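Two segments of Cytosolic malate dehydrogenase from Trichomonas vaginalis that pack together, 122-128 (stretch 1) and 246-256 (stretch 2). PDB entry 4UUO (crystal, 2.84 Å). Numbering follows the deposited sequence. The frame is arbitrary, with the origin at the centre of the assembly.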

# COMPACT_ATOMS: atom_id res chain seq x y z
N VAL A 122 11.63 21.59 8.83
CA VAL A 122 11.39 20.31 8.16
C VAL A 122 11.85 19.12 9.00
O VAL A 122 12.76 19.24 9.82
CB VAL A 122 12.10 20.27 6.77
CG1 VAL A 122 13.62 20.26 6.93
CG2 VAL A 122 11.64 19.08 5.93
N LYS A 123 11.20 17.97 8.81
CA LYS A 123 11.62 16.73 9.45
C LYS A 123 12.07 15.71 8.41
O LYS A 123 11.30 15.29 7.55
CB LYS A 123 10.50 16.17 10.33
CG LYS A 123 10.50 16.80 11.72
CD LYS A 123 9.32 16.38 12.59
CE LYS A 123 9.43 17.05 13.96
NZ LYS A 123 8.32 16.69 14.88
N VAL A 124 13.33 15.32 8.50
CA VAL A 124 13.95 14.45 7.51
C VAL A 124 14.14 13.04 8.04
O VAL A 124 14.88 12.83 9.01
CB VAL A 124 15.32 15.00 7.06
CG1 VAL A 124 15.80 14.26 5.84
CG2 VAL A 124 15.24 16.50 6.80
N LEU A 125 13.48 12.07 7.41
CA LEU A 125 13.69 10.66 7.74
C LEU A 125 14.45 9.95 6.62
O LEU A 125 13.92 9.75 5.53
CB LEU A 125 12.36 9.95 8.00
CG LEU A 125 12.51 8.46 8.31
CD1 LEU A 125 13.30 8.24 9.59
CD2 LEU A 125 11.15 7.79 8.39
N VAL A 126 15.69 9.57 6.91
CA VAL A 126 16.53 8.88 5.94
C VAL A 126 16.30 7.37 5.99
O VAL A 126 16.42 6.74 7.04
CB VAL A 126 18.03 9.18 6.18
CG1 VAL A 126 18.90 8.39 5.21
CG2 VAL A 126 18.29 10.67 6.05
N VAL A 127 15.96 6.80 4.84
CA VAL A 127 15.63 5.38 4.75
C VAL A 127 16.69 4.62 3.94
O VAL A 127 17.10 3.52 4.31
CB VAL A 127 14.24 5.20 4.10
CG1 VAL A 127 13.98 3.75 3.72
CG2 VAL A 127 13.15 5.74 5.03
N GLY A 128 17.14 5.23 2.85
CA GLY A 128 18.15 4.64 2.00
C GLY A 128 19.43 4.29 2.72
O GLY A 128 19.93 5.06 3.53
N ALA A 246 6.84 1.33 8.46
CA ALA A 246 7.79 1.68 9.50
C ALA A 246 8.08 3.18 9.46
O ALA A 246 8.04 3.86 10.48
CB ALA A 246 9.07 0.88 9.35
N ALA A 247 8.37 3.67 8.25
CA ALA A 247 8.71 5.07 8.05
C ALA A 247 7.53 6.00 8.34
O ALA A 247 7.69 7.07 8.92
CB ALA A 247 9.21 5.27 6.64
N LEU A 248 6.34 5.57 7.92
CA LEU A 248 5.15 6.39 8.08
C LEU A 248 4.82 6.59 9.55
O LEU A 248 4.49 7.69 9.98
CB LEU A 248 3.97 5.75 7.34
CG LEU A 248 2.62 6.46 7.48
CD1 LEU A 248 1.90 6.51 6.14
CD2 LEU A 248 1.75 5.79 8.54
N THR A 249 4.90 5.50 10.32
CA THR A 249 4.60 5.56 11.75
C THR A 249 5.74 6.22 12.53
O THR A 249 5.50 6.85 13.56
CB THR A 249 4.33 4.14 12.32
OG1 THR A 249 5.50 3.32 12.17
CG2 THR A 249 3.16 3.49 11.61
N CYS A 250 6.97 6.07 12.05
CA CYS A 250 8.10 6.75 12.68
C CYS A 250 7.88 8.25 12.64
O CYS A 250 8.06 8.95 13.64
CB CYS A 250 9.42 6.40 11.99
SG CYS A 250 10.79 7.54 12.38
N VAL A 251 7.47 8.74 11.47
CA VAL A 251 7.23 10.16 11.27
C VAL A 251 5.90 10.56 11.92
O VAL A 251 5.76 11.67 12.43
CB VAL A 251 7.24 10.52 9.78
CG1 VAL A 251 6.76 11.95 9.56
CG2 VAL A 251 8.65 10.34 9.22
N LYS A 252 4.95 9.63 11.93
CA LYS A 252 3.68 9.84 12.61
C LYS A 252 3.92 10.25 14.06
O LYS A 252 3.50 11.32 14.50
CB LYS A 252 2.84 8.57 12.55
CG LYS A 252 1.44 8.70 13.13
CD LYS A 252 0.49 9.30 12.13
CE LYS A 252 -0.95 9.21 12.62
NZ LYS A 252 -1.31 7.79 12.91
N ASP A 253 4.63 9.39 14.80
CA ASP A 253 4.99 9.68 16.18
C ASP A 253 5.90 10.90 16.27
O ASP A 253 5.79 11.69 17.21
CB ASP A 253 5.68 8.47 16.82
CG ASP A 253 4.82 7.23 16.80
OD1 ASP A 253 3.58 7.36 16.67
OD2 ASP A 253 5.39 6.12 16.93
N TRP A 254 6.79 11.04 15.30
CA TRP A 254 7.71 12.17 15.27
C TRP A 254 6.94 13.49 15.24
O TRP A 254 7.36 14.49 15.82
CB TRP A 254 8.65 12.07 14.07
CG TRP A 254 9.89 12.93 14.15
CD1 TRP A 254 10.29 13.71 15.20
CD2 TRP A 254 10.89 13.10 13.13
NE1 TRP A 254 11.47 14.35 14.90
CE2 TRP A 254 11.86 13.99 13.64
CE3 TRP A 254 11.06 12.58 11.84
CZ2 TRP A 254 12.98 14.38 12.90
CZ3 TRP A 254 12.18 12.97 11.11
CH2 TRP A 254 13.12 13.86 11.64
N LEU A 255 5.78 13.48 14.58
CA LEU A 255 4.97 14.68 14.44
C LEU A 255 3.99 14.89 15.59
O LEU A 255 3.75 16.02 16.01
CB LEU A 255 4.20 14.64 13.12
CG LEU A 255 5.03 14.66 11.82
CD1 LEU A 255 4.14 14.42 10.61
CD2 LEU A 255 5.80 15.97 11.67
N TYR A 256 3.43 13.80 16.12
CA TYR A 256 2.30 13.94 17.05
C TYR A 256 2.51 13.27 18.41
O TYR A 256 1.60 13.27 19.25
CB TYR A 256 1.03 13.39 16.40
CG TYR A 256 0.80 13.93 15.01
CD1 TYR A 256 0.46 15.27 14.81
CD2 TYR A 256 0.93 13.12 13.89
CE1 TYR A 256 0.25 15.77 13.55
CE2 TYR A 256 0.73 13.61 12.62
CZ TYR A 256 0.39 14.94 12.45
OH TYR A 256 0.18 15.45 11.19

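Residues 123-126 form a strand, and residues 246-256 belong to a helix that begins earlier in the chain. The helix runs roughly antiparallel to the strand, with 153° between their directions. The axes come within 9.9 Å of each other. The backbones are nearest where Leu125 CA lies 7.4 Å from Val251 CA.

Strand alternation decides which side chains meet the helix. The CA-to-CB bonds of Lys123, Leu125 and, just beyond the strand, Val127 point toward it. That of Val124 points away. On the helix, Ala247, Cys250 and Trp254 point toward the strand, a spacing of three and four residues that keeps them on one face. Val251 and Leu255 leave the helix sideways.

Lys123 makes the polar contact. Its chi1 is -85° (m), and chi2 to chi4 are all t, so the chain is fully extended beyond CB. This lays the methylenes across the indole of Trp254 and carries the ammonium past it. CD sits 3.6 Å from the centroid of the Trp254 five-membered ring, only 6° off the normal, a CH-pi contact over the face. NZ lies 4.1 Å from the same centroid but 32° off the normal, so the cation-pi contact is off-centre. NZ donates a hydrogen bond to Trp254 O at 2.6 Å. That carbonyl is near the end of the helical segment, and no backbone hydrogen bond within the segment uses it. NZ also bonds elsewhere in the structure.

Leu255 has chi1 m and chi2 t. Its CB leaves sideways, but the end of the side chain comes nearer the strand. CD2 reaches 3.7 Å from Lys123 CD, so the aliphatic part of the lysine also has an apolar neighbour.

Trp254 has chi1 at -163° (t) and chi2 at 5°. The six-membered part of the indole reaches the strand backbone: CH2 is 3.3 Å from Val124 O, and CZ3 is 4.0 Å from Leu125 N. Both strand atoms lie at the ring edge, near its plane. The ring thus offers a face to Lys123 and an edge to the backbone.

Leu125 fills the apolar centre. With chi1 t and chi2 p, both methyls of Leu125 lie against Cys250 SG, CD1 at 3.8 Å and CD2 at 4.0 Å. CD2 also lies 3.6 Å from Ala247 CB and 3.7 Å from Val251 CG2. The small Ala247 side chain also receives Val127, whose CG2 is 4.3 Å from Ala247 CB. These buried contacts are van der Waals packing.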